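Cellulase (Xanthomonas axonopodis pv. citri, PDB 4W7W) probably hydrolyses the beta-1,4-glycosidic bonds of cellulose, as a glycoside hydrolase family 5 (alpha/beta)8-barrel enzyme, and binds cello-oligosaccharide. Local coordinates at residues A[74-79]-A[131-136]; A[250-255]-A[290-295]; A[27-32]-A[299-304]; A[105-110]-A[145-150]. All coordinates share one frame; numbering follows the deposited sequence. Where two conformers were deposited one is given.

Interaction 1 of 4, residues A[74-79]-A[131-136]; sequences RVQPEL and ADLWRR
The Gln76 amide and the Asp132 carboxylate are nearly coplanar, with planes 9° apart. Gln76 NE2 donates to Asp132 OD2 at 3.0 Å, and OD2 lies in the amide plane. The N-H is bent from the line (139°), and NE2 also bonds Gly81 O, its stronger partner. OD2 sits at the edge of the Arg136 guanidinium too, in plane, and takes a 2.8 Å salt bridge from Arg136 NE. One face of that guanidinium carries Arg135 NH2 over its centre. This NH2 forms a salt bridge with Asp132 OD1 at 2.9 Å. The extended Gln76 chain, with CG anti to the backbone N (chi1 -168°), carries its amide from the end of helix 72-75 to helix 127-141. Its OE1 lies 3.5 Å from Leu133 CB and accepts from Trp72 NE1. Beside it, Val75 CG1 packs on Leu133 CD2 at 3.8 Å. Asp132 thus serves an amide and two arginines. The arginine charges would be expected to keep it ionised, and it probably lets Arg135 NH2 lie over the Arg136 face despite their like charge.

Interaction 2 of 4, residues A[250-255]-A[290-295]; sequences GFTSWL and SDVWLG
Leu255 and Val292 mark the nearest backbone approach, 6.3 Å between CA atoms, and side chains alone join helix 243-258 to Val292 and Trp293. Leu255 CB packs against Val292 CB at 3.8 Å, and Leu255 CD1 continues along the same valine. Val292 CG2 also meets Thr252 CG2, one turn back on the helix. The polar link is between Thr252 and Trp293. Trp293 NE1 donates to Thr252 OG1 at 2.9 Å, with a bent N-H angle of 141°. The hydroxyl sits at the indole edge, 17° out of the ring plane. Thr252 OG1 lies anti to its carbonyl carbon (chi1 -62°), where it can also donate to Leu248 O in the previous turn. In the (alpha/beta)8 barrel this helix runs between strands 219-226 and 262-268, and here it meets the first residue of the last strand, Trp293, and the loop residue before it, Val292. Phe251 carries the contact on along the indole rim, from CZ2 to CH2. Its CE2 approaches Trp293 CH2 at 3.5 Å, and the indole atom lies at the phenyl edge. The two ring planes are 56° apart, an oblique pairing. Leu255 CG rests over one face of the Phe251 ring, toward its rim. Trp196 meets Phe251 edge-to-face, and Met286 of helix 273-288 packs on Trp293. Near the surface, Asp291 forms a salt bridge with Arg256.

Interaction 3 of 4, residues A[27-32]-A[299-304]; sequences VNLSGA and WAAGAW. With BGC (beta-D-glucopyranose), chain B.
Trp299 belongs to the glycan pocket and packs on Asn28 where the last strand of the barrel closes against the first. A cis peptide joins Trp299 to Ala300, a non-proline feature familiar in family 5 glycoside hydrolases. Trp299 CG is anti to the backbone N (chi1 -175°), which turns the indole back over the strand ends. Asn28 CG lies 3.4 Å from Trp299 CE3, and the amide and ring planes are 53° apart. The amide is held by others: OD1 accepts from Arg67 NH1, and ND2 donates to Trp298 O and Gly265 O. Ala300 CB sits over one face of the indole, near its rim. Two backbone bonds pair the strands in parallel around Leu29 and Ala301. Ala301 N donates to Asn28 O at 2.8 Å, almost in line with the carbonyl. Ser30 N donates to Ala301 O at 3.0 Å from above the carbonyl plane. Leu29 CD2 and Ala301 CB pack at 3.9 Å, on the side facing helix 52-60. Beyond the strands, a water bridges Ser30 O and Trp304 N. On the pocket side, O1 of the bound glucose lies 3.1 Å from Trp299 NE1, and Glu33 hydrogen-bonds the same sugar. The cis peptide and the tethered Asn28 amide are consistent with an indole kept in place beside the sugar.

Interaction 4 of 4, residues A[105-110]-A[145-150]; sequences LILDLH and KAVIFG
Leu107 O and Gly150 O come within 3.2 Å of each other, two acceptors side by side at the end of a parallel strand pair. Each has a donor across the contact. Gly150 N bonds Leu107 O at 2.8 Å with a bent angle of 139°, and Leu109 N bonds Gly150 O at a longer 3.3 Å. Further back the ladder is regular, with Ile148 bonded both ways: its N to Leu105 O, its O from Leu107 N. These are adjacent strands of the barrel, 104-109 and 147-150. Ile106 and Ile148 share the inner face, where Ile106 CG1 meets Ile148 CB at 3.8 Å. Leu107 and Val147 share the face toward helix 85-100, with Leu107 CD1 on Val147 CG1 at 3.6 Å. The Leu107 methyl also lies at the edge of the Phe149 ring. Just past the strand, His110 ND1 turns back to donate to Asp108 OD2 at 2.6 Å, on the syn lone pair and nearly in the imidazole plane. A water lies 2.7 Å from Asp108 OD1 and bonds it. His110 belongs to the glycan pocket and touches a bound glucose. The bond from Asp108 would limit rotation of the imidazole and is consistent with holding it toward the sugar.

Overall arrangement
All four contacts are buried. Interaction 4 is the most central, its centre about 8 Å from that of the chain. Interactions 3 and 4 both pair parallel strands of the one barrel sheet through backbone bonds. They approach the same sugar site, and Trp299 touches His110 there. Interaction 2 joins strand 293-301, which interaction 3 also uses, to an outer helix at the other end of that strand. Its chemistry is mostly apolar and aromatic. Interaction 1 lies in the helical layer, its centre about 18 Å from the centre of the chain, and depends on charge and an amide. It still meets the barrel: Trp134 and Leu133 pack on interaction 4, and Arg74 reaches Ala32 of interaction 3.

Interaction 1 of 4, residues A[74-79]-A[131-136]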
loop_
_atom_site.group_PDB
_atom_site.type_symbol
_atom_site.label_atom_id
_atom_site.label_comp_id
_atom_site.label_asym_id
_atom_site.label_seq_id
_atom_site.Cartn_x
_atom_site.Cartn_y
_atom_site.Cartn_z
ATOM N N ARG A 74 -3.520 1.539 -16.704
ATOM C CA ARG A 74 -4.947 1.743 -16.889
ATOM C C ARG A 74 -5.361 3.183 -16.619
ATOM O O ARG A 74 -6.291 3.673 -17.278
ATOM C CB ARG A 74 -5.753 0.757 -16.035
ATOM C CG ARG A 74 -5.578 -0.667 -16.522
ATOM C CD ARG A 74 -6.379 -1.698 -15.733
ATOM N NE ARG A 74 -6.225 -3.006 -16.363
ATOM C CZ ARG A 74 -6.137 -4.173 -15.733
ATOM N NH1 ARG A 74 -6.255 -4.270 -14.418
ATOM N NH2 ARG A 74 -5.935 -5.269 -16.452
ATOM N N VAL A 75 -4.677 3.880 -15.700
ATOM C CA VAL A 75 -5.015 5.273 -15.457
ATOM C C VAL A 75 -4.290 6.230 -16.396
ATOM O O VAL A 75 -4.746 7.353 -16.599
ATOM C CB VAL A 75 -4.786 5.643 -13.972
ATOM C CG1 VAL A 75 -3.330 5.939 -13.669
ATOM C CG2 VAL A 75 -5.678 6.798 -13.555
ATOM N N GLN A 76 -3.162 5.799 -16.960
ATOM C CA GLN A 76 -2.354 6.648 -17.855
ATOM C C GLN A 76 -1.834 5.777 -18.974
ATOM O O GLN A 76 -0.727 5.257 -18.881
ATOM C CB GLN A 76 -1.207 7.336 -17.103
ATOM C CG GLN A 76 -0.559 8.434 -17.926
ATOM C CD GLN A 76 0.647 9.077 -17.247
ATOM O OE1 GLN A 76 1.388 8.425 -16.503
ATOM N NE2 GLN A 76 0.851 10.353 -17.483
ATOM N N PRO A 77 -2.639 5.620 -20.048
ATOM C CA PRO A 77 -2.306 4.634 -21.078
ATOM C C PRO A 77 -1.102 4.961 -21.958
ATOM O O PRO A 77 -0.627 4.084 -22.676
ATOM C CB PRO A 77 -3.584 4.540 -21.927
ATOM C CG PRO A 77 -4.656 5.177 -21.141
ATOM C CD PRO A 77 -4.028 6.101 -20.158
ATOM N N GLU A 78 -0.602 6.190 -21.887
ATOM C CA GLU A 78 0.663 6.555 -22.526
ATOM C C GLU A 78 1.491 7.311 -21.527
ATOM O O GLU A 78 0.985 8.209 -20.854
ATOM C CB GLU A 78 0.413 7.427 -23.738
ATOM C CG GLU A 78 -0.275 6.703 -24.873
ATOM C CD GLU A 78 0.617 5.682 -25.567
ATOM O OE1 GLU A 78 1.864 5.759 -25.419
ATOM O OE2 GLU A 78 0.075 4.797 -26.260
ATOM N N LEU A 79 2.766 6.956 -21.416
ATOM C CA LEU A 79 3.651 7.675 -20.511
ATOM C C LEU A 79 3.646 9.155 -20.856
ATOM O O LEU A 79 3.635 9.540 -22.030
ATOM C CB LEU A 79 5.070 7.140 -20.588
ATOM C CG LEU A 79 5.292 5.755 -19.996
ATOM C CD1 LEU A 79 6.735 5.339 -20.224
ATOM C CD2 LEU A 79 4.942 5.717 -18.517
ATOM N N ALA A 131 6.955 10.820 -11.991
ATOM C CA ALA A 131 6.656 12.149 -11.451
ATOM C C ALA A 131 5.489 12.788 -12.214
ATOM O O ALA A 131 4.659 13.465 -11.622
ATOM C CB ALA A 131 7.894 13.032 -11.454
ATOM N N ASP A 132 5.435 12.590 -13.530
ATOM C CA ASP A 132 4.325 13.121 -14.316
ATOM C C ASP A 132 2.994 12.491 -13.918
ATOM O O ASP A 132 1.980 13.187 -13.766
ATOM C CB ASP A 132 4.567 12.941 -15.814
ATOM C CG ASP A 132 3.437 13.507 -16.640
ATOM O OD1 ASP A 132 3.400 14.753 -16.806
ATOM O OD2 ASP A 132 2.594 12.736 -17.124
ATOM N N LEU A 133 2.992 11.173 -13.739
ATOM C CA LEU A 133 1.803 10.479 -13.282
ATOM C C LEU A 133 1.304 11.115 -11.982
ATOM O O LEU A 133 0.124 11.465 -11.852
ATOM C CB LEU A 133 2.119 8.994 -13.107
ATOM C CG LEU A 133 1.038 8.066 -12.542
ATOM C CD1 LEU A 133 0.829 8.207 -11.039
ATOM C CD2 LEU A 133 -0.277 8.211 -13.301
ATOM N N TRP A 134 2.208 11.266 -11.010
ATOM C CA TRP A 134 1.788 11.772 -9.721
ATOM C C TRP A 134 1.457 13.248 -9.715
ATOM O O TRP A 134 0.607 13.679 -8.956
ATOM C CB TRP A 134 2.800 11.387 -8.629
ATOM C CG TRP A 134 2.554 9.996 -8.121
ATOM C CD1 TRP A 134 3.308 8.887 -8.323
ATOM C CD2 TRP A 134 1.387 9.573 -7.419
ATOM N NE1 TRP A 134 2.697 7.794 -7.762
ATOM C CE2 TRP A 134 1.511 8.196 -7.203
ATOM C CE3 TRP A 134 0.251 10.231 -6.944
ATOM C CZ2 TRP A 134 0.547 7.463 -6.526
ATOM C CZ3 TRP A 134 -0.710 9.503 -6.282
ATOM C CH2 TRP A 134 -0.567 8.142 -6.071
ATOM N N ARG A 135 2.108 14.040 -10.567
ATOM C CA ARG A 135 1.671 15.420 -10.784
ATOM C C ARG A 135 0.188 15.447 -11.171
ATOM O O ARG A 135 -0.614 16.206 -10.608
ATOM C CB ARG A 135 2.502 16.082 -11.881
ATOM C CG ARG A 135 2.039 17.480 -12.263
ATOM C CD ARG A 135 2.861 18.087 -13.396
ATOM N NE ARG A 135 2.610 17.394 -14.649
ATOM C CZ ARG A 135 1.580 17.630 -15.455
ATOM N NH1 ARG A 135 0.706 18.575 -15.159
ATOM N NH2 ARG A 135 1.420 16.882 -16.544
ATOM N N ARG A 136 -0.156 14.613 -12.134
ATOM C CA ARG A 136 -1.520 14.589 -12.648
ATOM C C ARG A 136 -2.510 14.116 -11.589
ATOM O O ARG A 136 -3.583 14.702 -11.447
ATOM C CB ARG A 136 -1.580 13.731 -13.892
ATOM C CG ARG A 136 -0.820 14.316 -15.064
ATOM C CD ARG A 136 -0.771 13.349 -16.215
ATOM N NE ARG A 136 0.005 13.802 -17.368
ATOM C CZ ARG A 136 -0.489 14.546 -18.344
ATOM N NH1 ARG A 136 -1.710 15.041 -18.254
ATOM N NH2 ARG A 136 0.262 14.844 -19.386
#

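Interaction 2 of 4, residues A[250-255]-A[290-295]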
loop_
_atom_site.group_PDB
_atom_site.type_symbol
_atom_site.label_atom_id
_atom_site.label_comp_id
_atom_site.label_asym_id
_atom_site.label_seq_id
_atom_site.Cartn_x
_atom_site.Cartn_y
_atom_site.Cartn_z
ATOM N N GLY A 250 13.439 -3.435 13.430
ATOM C CA GLY A 250 14.500 -2.611 12.849
ATOM C C GLY A 250 13.978 -1.382 12.110
ATOM O O GLY A 250 14.508 -0.280 12.255
ATOM N N PHE A 251 12.904 -1.591 11.350
ATOM C CA PHE A 251 12.216 -0.514 10.661
ATOM C C PHE A 251 11.626 0.478 11.648
ATOM O O PHE A 251 11.768 1.692 11.459
ATOM C CB PHE A 251 11.156 -1.118 9.737
ATOM C CG PHE A 251 10.319 -0.108 9.009
ATOM C CD1 PHE A 251 10.843 0.657 7.977
ATOM C CD2 PHE A 251 8.991 0.084 9.347
ATOM C CE1 PHE A 251 10.046 1.564 7.303
ATOM C CE2 PHE A 251 8.198 0.996 8.678
ATOM C CZ PHE A 251 8.732 1.727 7.647
ATOM N N THR A 252 10.986 -0.031 12.699
ATOM C CA THR A 252 10.414 0.839 13.720
ATOM C C THR A 252 11.495 1.720 14.341
ATOM O O THR A 252 11.312 2.929 14.526
ATOM C CB THR A 252 9.712 -0.014 14.789
ATOM O OG1 THR A 252 8.650 -0.749 14.175
ATOM C CG2 THR A 252 9.148 0.814 15.915
ATOM N N SER A 253 12.650 1.123 14.640
ATOM C CA SER A 253 13.735 1.905 15.211
ATOM C C SER A 253 14.221 2.977 14.231
ATOM O O SER A 253 14.496 4.102 14.621
ATOM C CB SER A 253 14.908 1.017 15.627
ATOM O OG SER A 253 15.824 1.734 16.432
ATOM N N TRP A 254 14.343 2.609 12.955
ATOM C CA TRP A 254 14.770 3.563 11.932
ATOM C C TRP A 254 13.820 4.757 11.874
ATOM O O TRP A 254 14.256 5.902 11.775
ATOM C CB TRP A 254 14.864 2.864 10.587
ATOM C CG TRP A 254 15.302 3.761 9.488
ATOM C CD1 TRP A 254 16.588 4.084 9.165
ATOM C CD2 TRP A 254 14.466 4.475 8.567
ATOM N NE1 TRP A 254 16.600 4.950 8.100
ATOM C CE2 TRP A 254 15.312 5.193 7.707
ATOM C CE3 TRP A 254 13.084 4.575 8.379
ATOM C CZ2 TRP A 254 14.823 5.999 6.679
ATOM C CZ3 TRP A 254 12.610 5.369 7.351
ATOM C CH2 TRP A 254 13.474 6.062 6.516
ATOM N N LEU A 255 12.515 4.493 11.933
ATOM C CA LEU A 255 11.556 5.589 11.958
ATOM C C LEU A 255 11.831 6.511 13.142
ATOM O O LEU A 255 11.891 7.735 12.997
ATOM C CB LEU A 255 10.125 5.056 12.075
ATOM C CG LEU A 255 9.607 4.218 10.917
ATOM C CD1 LEU A 255 8.281 3.580 11.328
ATOM C CD2 LEU A 255 9.459 5.050 9.660
ATOM N N SER A 290 2.950 3.298 18.523
ATOM C CA SER A 290 2.107 4.215 17.796
ATOM C C SER A 290 2.699 5.614 17.688
ATOM O O SER A 290 2.146 6.435 16.967
ATOM C CB SER A 290 0.733 4.313 18.455
ATOM O OG SER A 290 0.850 4.872 19.749
ATOM N N ASP A 291 3.798 5.898 18.399
ATOM C CA ASP A 291 4.525 7.145 18.179
ATOM C C ASP A 291 5.075 7.254 16.760
ATOM O O ASP A 291 5.219 8.359 16.242
ATOM C CB ASP A 291 5.660 7.353 19.196
ATOM C CG ASP A 291 6.765 6.297 19.114
ATOM O OD1 ASP A 291 6.447 5.109 18.999
ATOM O OD2 ASP A 291 7.968 6.661 19.239
ATOM N N VAL A 292 5.397 6.112 16.142
ATOM C CA VAL A 292 5.924 6.101 14.783
ATOM C C VAL A 292 5.034 5.376 13.777
ATOM O O VAL A 292 5.101 5.703 12.603
ATOM C CB VAL A 292 7.376 5.565 14.696
ATOM C CG1 VAL A 292 8.342 6.451 15.474
ATOM C CG2 VAL A 292 7.470 4.131 15.184
ATOM N N TRP A 293 4.227 4.408 14.205
ATOM C CA TRP A 293 3.310 3.743 13.271
ATOM C C TRP A 293 2.043 4.550 13.095
ATOM O O TRP A 293 1.289 4.739 14.052
ATOM C CB TRP A 293 2.960 2.340 13.749
ATOM C CG TRP A 293 4.092 1.386 13.543
ATOM C CD1 TRP A 293 5.013 0.987 14.475
ATOM C CD2 TRP A 293 4.469 0.758 12.312
ATOM N NE1 TRP A 293 5.907 0.134 13.908
ATOM C CE2 TRP A 293 5.611 -0.020 12.578
ATOM C CE3 TRP A 293 3.949 0.776 11.010
ATOM C CZ2 TRP A 293 6.231 -0.788 11.603
ATOM C CZ3 TRP A 293 4.580 0.034 10.032
ATOM C CH2 TRP A 293 5.717 -0.738 10.336
ATOM N N LEU A 294 1.798 5.007 11.871
ATOM C CA LEU A 294 0.538 5.681 11.541
ATOM C C LEU A 294 -0.604 4.715 11.354
ATOM O O LEU A 294 -1.769 5.095 11.537
ATOM C CB LEU A 294 0.644 6.454 10.259
ATOM C CG LEU A 294 1.387 7.755 10.315
ATOM C CD1 LEU A 294 1.361 8.404 8.930
ATOM C CD2 LEU A 294 0.765 8.700 11.336
ATOM N N GLY A 295 -0.301 3.499 10.912
ATOM C CA GLY A 295 -1.366 2.547 10.672
ATOM C C GLY A 295 -0.963 1.455 9.728
ATOM O O GLY A 295 0.230 1.259 9.439
#

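Interaction 3 of 4, residues A[27-32]-A[299-304]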
loop_
_atom_site.group_PDB
_atom_site.type_symbol
_atom_site.label_atom_id
_atom_site.label_comp_id
_atom_site.label_asym_id
_atom_site.label_seq_id
_atom_site.Cartn_x
_atom_site.Cartn_y
_atom_site.Cartn_z
ATOM N N VAL A 27 -8.075 -2.113 5.238
ATOM C CA VAL A 27 -7.823 -3.202 4.315
ATOM C C VAL A 27 -7.540 -2.694 2.915
ATOM O O VAL A 27 -7.949 -1.600 2.534
ATOM C CB VAL A 27 -9.008 -4.209 4.263
ATOM C CG1 VAL A 27 -9.307 -4.827 5.614
ATOM C CG2 VAL A 27 -10.257 -3.585 3.678
ATOM N N ASN A 28 -6.847 -3.539 2.159
ATOM C CA ASN A 28 -6.747 -3.404 0.709
ATOM C C ASN A 28 -8.021 -3.948 0.072
ATOM O O ASN A 28 -8.432 -5.078 0.376
ATOM C CB ASN A 28 -5.568 -4.215 0.169
ATOM C CG ASN A 28 -4.245 -3.556 0.413
ATOM O OD1 ASN A 28 -3.744 -2.856 -0.462
ATOM N ND2 ASN A 28 -3.648 -3.771 1.594
ATOM N N LEU A 29 -8.650 -3.176 -0.815
ATOM C CA LEU A 29 -9.734 -3.679 -1.655
ATOM C C LEU A 29 -9.125 -3.933 -3.013
ATOM O O LEU A 29 -8.950 -3.029 -3.809
ATOM C CB LEU A 29 -10.919 -2.725 -1.731
ATOM C CG LEU A 29 -11.675 -2.541 -0.417
ATOM C CD1 LEU A 29 -12.849 -1.575 -0.560
ATOM C CD2 LEU A 29 -12.179 -3.859 0.141
ATOM N N SER A 30 -8.733 -5.189 -3.208
ATOM C CA SER A 30 -8.030 -5.662 -4.399
ATOM C C SER A 30 -8.998 -6.027 -5.517
ATOM O O SER A 30 -10.089 -6.545 -5.254
ATOM C CB SER A 30 -7.173 -6.877 -4.008
ATOM O OG SER A 30 -6.618 -7.546 -5.124
ATOM N N GLY A 31 -8.579 -5.766 -6.754
ATOM C CA GLY A 31 -9.356 -6.150 -7.917
ATOM C C GLY A 31 -9.084 -5.307 -9.130
ATOM O O GLY A 31 -9.235 -5.776 -10.244
ATOM N N ALA A 32 -8.735 -4.038 -8.940
ATOM C CA ALA A 32 -8.563 -3.151 -10.089
ATOM C C ALA A 32 -7.210 -3.375 -10.754
ATOM O O ALA A 32 -6.983 -2.935 -11.898
ATOM C CB ALA A 32 -8.751 -1.696 -9.706
ATOM N N TRP A 299 -3.740 -7.147 3.713
ATOM C CA TRP A 299 -3.887 -7.719 2.381
ATOM C C TRP A 299 -4.612 -9.058 2.529
ATOM O O TRP A 299 -4.030 -9.984 3.075
ATOM C CB TRP A 299 -2.526 -7.935 1.704
ATOM C CG TRP A 299 -2.733 -8.400 0.290
ATOM C CD1 TRP A 299 -2.959 -9.685 -0.118
ATOM C CD2 TRP A 299 -2.893 -7.581 -0.857
ATOM N NE1 TRP A 299 -3.212 -9.712 -1.467
ATOM C CE2 TRP A 299 -3.190 -8.430 -1.942
ATOM C CE3 TRP A 299 -2.829 -6.209 -1.074
ATOM C CZ2 TRP A 299 -3.403 -7.940 -3.233
ATOM C CZ3 TRP A 299 -3.061 -5.716 -2.348
ATOM C CH2 TRP A 299 -3.331 -6.578 -3.410
ATOM N N ALA A 300 -5.854 -9.214 2.056
ATOM C CA ALA A 300 -6.671 -8.241 1.330
ATOM C C ALA A 300 -8.131 -8.650 1.426
ATOM O O ALA A 300 -8.473 -9.756 1.855
ATOM C CB ALA A 300 -6.269 -8.191 -0.139
ATOM N N ALA A 301 -8.985 -7.750 0.959
ATOM C CA ALA A 301 -10.363 -8.049 0.650
ATOM C C ALA A 301 -10.616 -7.706 -0.809
ATOM O O ALA A 301 -9.669 -7.575 -1.594
ATOM C CB ALA A 301 -11.295 -7.345 1.623
ATOM N N GLY A 302 -11.881 -7.568 -1.161
ATOM C CA GLY A 302 -12.284 -7.490 -2.559
ATOM C C GLY A 302 -13.029 -8.744 -2.967
ATOM O O GLY A 302 -12.818 -9.816 -2.405
ATOM N N ALA A 303 -13.886 -8.602 -3.973
ATOM C CA ALA A 303 -14.843 -9.640 -4.327
ATOM C C ALA A 303 -14.311 -10.736 -5.250
ATOM O O ALA A 303 -15.052 -11.661 -5.560
ATOM C CB ALA A 303 -16.065 -8.999 -4.974
ATOM N N TRP A 304 -13.073 -10.644 -5.715
ATOM C CA TRP A 304 -12.544 -11.560 -6.714
ATOM C C TRP A 304 -11.474 -12.558 -6.211
ATOM O O TRP A 304 -10.732 -13.136 -7.012
ATOM C CB TRP A 304 -12.017 -10.748 -7.896
ATOM C CG TRP A 304 -13.074 -10.280 -8.857
ATOM C CD1 TRP A 304 -14.423 -10.171 -8.646
ATOM C CD2 TRP A 304 -12.848 -9.838 -10.196
ATOM N NE1 TRP A 304 -15.045 -9.699 -9.778
ATOM C CE2 TRP A 304 -14.101 -9.498 -10.747
ATOM C CE3 TRP A 304 -11.713 -9.725 -10.990
ATOM C CZ2 TRP A 304 -14.242 -9.041 -12.057
ATOM C CZ3 TRP A 304 -11.850 -9.265 -12.289
ATOM C CH2 TRP A 304 -13.107 -8.935 -12.807
HETATM C C2 BGC B . -1.907 -12.703 -4.979
HETATM C C3 BGC B . -2.238 -12.897 -6.459
HETATM C C4 BGC B . -3.062 -11.744 -7.034
HETATM C C5 BGC B . -2.459 -10.409 -6.633
HETATM C C6 BGC B . -3.378 -9.251 -6.986
HETATM C C1 BGC B . -1.308 -11.325 -4.744
HETATM O O1 BGC B . -1.091 -11.080 -3.345
HETATM O O2 BGC B . -0.983 -13.712 -4.543
HETATM O O3 BGC B . -2.923 -14.145 -6.618
HETATM O O4 BGC B . -3.050 -11.776 -8.459
HETATM O O5 BGC B . -2.235 -10.365 -5.222
HETATM O O6 BGC B . -2.663 -8.059 -6.763
HETATM O O HOH W 1 -10.610 -9.288 -4.997
#

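Interaction 4 of 4, residues A[105-110]-A[145-150]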
loop_
_atom_site.group_PDB
_atom_site.type_symbol
_atom_site.label_atom_id
_atom_site.label_comp_id
_atom_site.label_asym_id
_atom_site.label_seq_id
_atom_site.Cartn_x
_atom_site.Cartn_y
_atom_site.Cartn_z
ATOM N N LEU A 105 -8.761 7.061 1.688
ATOM C CA LEU A 105 -8.511 6.243 0.519
ATOM C C LEU A 105 -7.070 6.418 0.108
ATOM O O LEU A 105 -6.648 7.513 -0.266
ATOM C CB LEU A 105 -9.448 6.655 -0.608
ATOM C CG LEU A 105 -9.396 5.750 -1.842
ATOM C CD1 LEU A 105 -9.978 4.372 -1.553
ATOM C CD2 LEU A 105 -10.117 6.394 -3.022
ATOM N N ILE A 106 -6.304 5.330 0.192
ATOM C CA ILE A 106 -4.937 5.308 -0.328
ATOM C C ILE A 106 -4.980 4.911 -1.795
ATOM O O ILE A 106 -5.412 3.807 -2.137
ATOM C CB ILE A 106 -4.019 4.344 0.437
ATOM C CG1 ILE A 106 -3.939 4.699 1.921
ATOM C CG2 ILE A 106 -2.643 4.313 -0.206
ATOM C CD1 ILE A 106 -3.398 3.577 2.776
ATOM N N LEU A 107 -4.517 5.816 -2.651
ATOM C CA LEU A 107 -4.365 5.520 -4.071
ATOM C C LEU A 107 -3.054 4.774 -4.233
ATOM O O LEU A 107 -1.979 5.378 -4.109
ATOM C CB LEU A 107 -4.349 6.820 -4.871
ATOM C CG LEU A 107 -5.610 7.664 -4.742
ATOM C CD1 LEU A 107 -5.503 8.893 -5.637
ATOM C CD2 LEU A 107 -6.872 6.864 -5.045
ATOM N N ASP A 108 -3.138 3.462 -4.453
ATOM C CA ASP A 108 -1.948 2.605 -4.575
ATOM C C ASP A 108 -1.669 2.331 -6.037
ATOM O O ASP A 108 -2.363 1.552 -6.674
ATOM C CB ASP A 108 -2.182 1.288 -3.816
ATOM C CG ASP A 108 -1.309 0.146 -4.274
ATOM O OD1 ASP A 108 -0.199 0.368 -4.798
ATOM O OD2 ASP A 108 -1.811 -1.002 -4.096
ATOM N N LEU A 109 -0.655 3.021 -6.563
ATOM C CA LEU A 109 -0.176 2.769 -7.926
ATOM C C LEU A 109 0.556 1.420 -7.890
ATOM O O LEU A 109 1.703 1.331 -7.438
ATOM C CB LEU A 109 0.749 3.887 -8.389
ATOM C CG LEU A 109 1.032 3.880 -9.896
ATOM C CD1 LEU A 109 -0.182 4.343 -10.682
ATOM C CD2 LEU A 109 2.219 4.777 -10.192
ATOM N N HIS A 110 -0.139 0.359 -8.288
ATOM C CA HIS A 110 0.251 -0.985 -7.890
ATOM C C HIS A 110 1.164 -1.619 -8.933
ATOM O O HIS A 110 0.788 -2.578 -9.602
ATOM C CB HIS A 110 -0.991 -1.823 -7.626
ATOM C CG HIS A 110 -0.747 -3.026 -6.766
ATOM N ND1 HIS A 110 -0.829 -2.978 -5.390
ATOM C CD2 HIS A 110 -0.457 -4.308 -7.082
ATOM C CE1 HIS A 110 -0.612 -4.185 -4.901
ATOM N NE2 HIS A 110 -0.388 -5.011 -5.905
ATOM N N LYS A 145 -9.088 15.819 1.294
ATOM C CA LYS A 145 -8.415 15.449 2.556
ATOM C C LYS A 145 -8.441 13.941 2.870
ATOM O O LYS A 145 -7.637 13.415 3.643
ATOM C CB LYS A 145 -8.995 16.241 3.738
ATOM C CG LYS A 145 -8.489 17.672 3.819
ATOM C CD LYS A 145 -8.963 18.374 5.084
ATOM C CE LYS A 145 -7.923 19.360 5.597
ATOM N NZ LYS A 145 -6.825 18.666 6.331
ATOM N N ALA A 146 -9.389 13.254 2.281
ATOM C CA ALA A 146 -9.483 11.821 2.450
ATOM C C ALA A 146 -8.434 11.046 1.651
ATOM O O ALA A 146 -8.256 9.852 1.914
ATOM C CB ALA A 146 -10.873 11.338 2.064
ATOM N N VAL A 147 -7.791 11.683 0.676
ATOM C CA VAL A 147 -6.928 10.950 -0.244
ATOM C C VAL A 147 -5.480 10.946 0.221
ATOM O O VAL A 147 -4.929 11.999 0.573
ATOM C CB VAL A 147 -7.051 11.526 -1.661
ATOM C CG1 VAL A 147 -6.104 10.801 -2.604
ATOM C CG2 VAL A 147 -8.480 11.430 -2.161
ATOM N N ILE A 148 -4.889 9.752 0.203
ATOM C CA ILE A 148 -3.491 9.517 0.538
ATOM C C ILE A 148 -2.814 8.982 -0.724
ATOM O O ILE A 148 -3.402 8.160 -1.448
ATOM C CB ILE A 148 -3.398 8.501 1.704
ATOM C CG1 ILE A 148 -4.039 9.079 2.970
ATOM C CG2 ILE A 148 -1.969 8.088 1.952
ATOM C CD1 ILE A 148 -4.292 8.060 4.055
ATOM N N PHE A 149 -1.593 9.454 -1.004
ATOM C CA PHE A 149 -0.903 9.079 -2.246
ATOM C C PHE A 149 0.102 7.951 -1.969
ATOM O O PHE A 149 1.143 8.177 -1.362
ATOM C CB PHE A 149 -0.189 10.281 -2.845
ATOM C CG PHE A 149 -1.091 11.445 -3.171
ATOM C CD1 PHE A 149 -2.396 11.292 -3.600
ATOM C CD2 PHE A 149 -0.591 12.725 -3.103
ATOM C CE1 PHE A 149 -3.169 12.395 -3.932
ATOM C CE2 PHE A 149 -1.368 13.834 -3.435
ATOM C CZ PHE A 149 -2.652 13.661 -3.869
ATOM N N GLY A 150 -0.221 6.743 -2.425
ATOM C CA GLY A 150 0.680 5.589 -2.304
ATOM C C GLY A 150 1.547 5.478 -3.539
ATOM O O GLY A 150 1.164 4.864 -4.542
HETATM O O HOH W 2 1.464 2.117 -3.584
#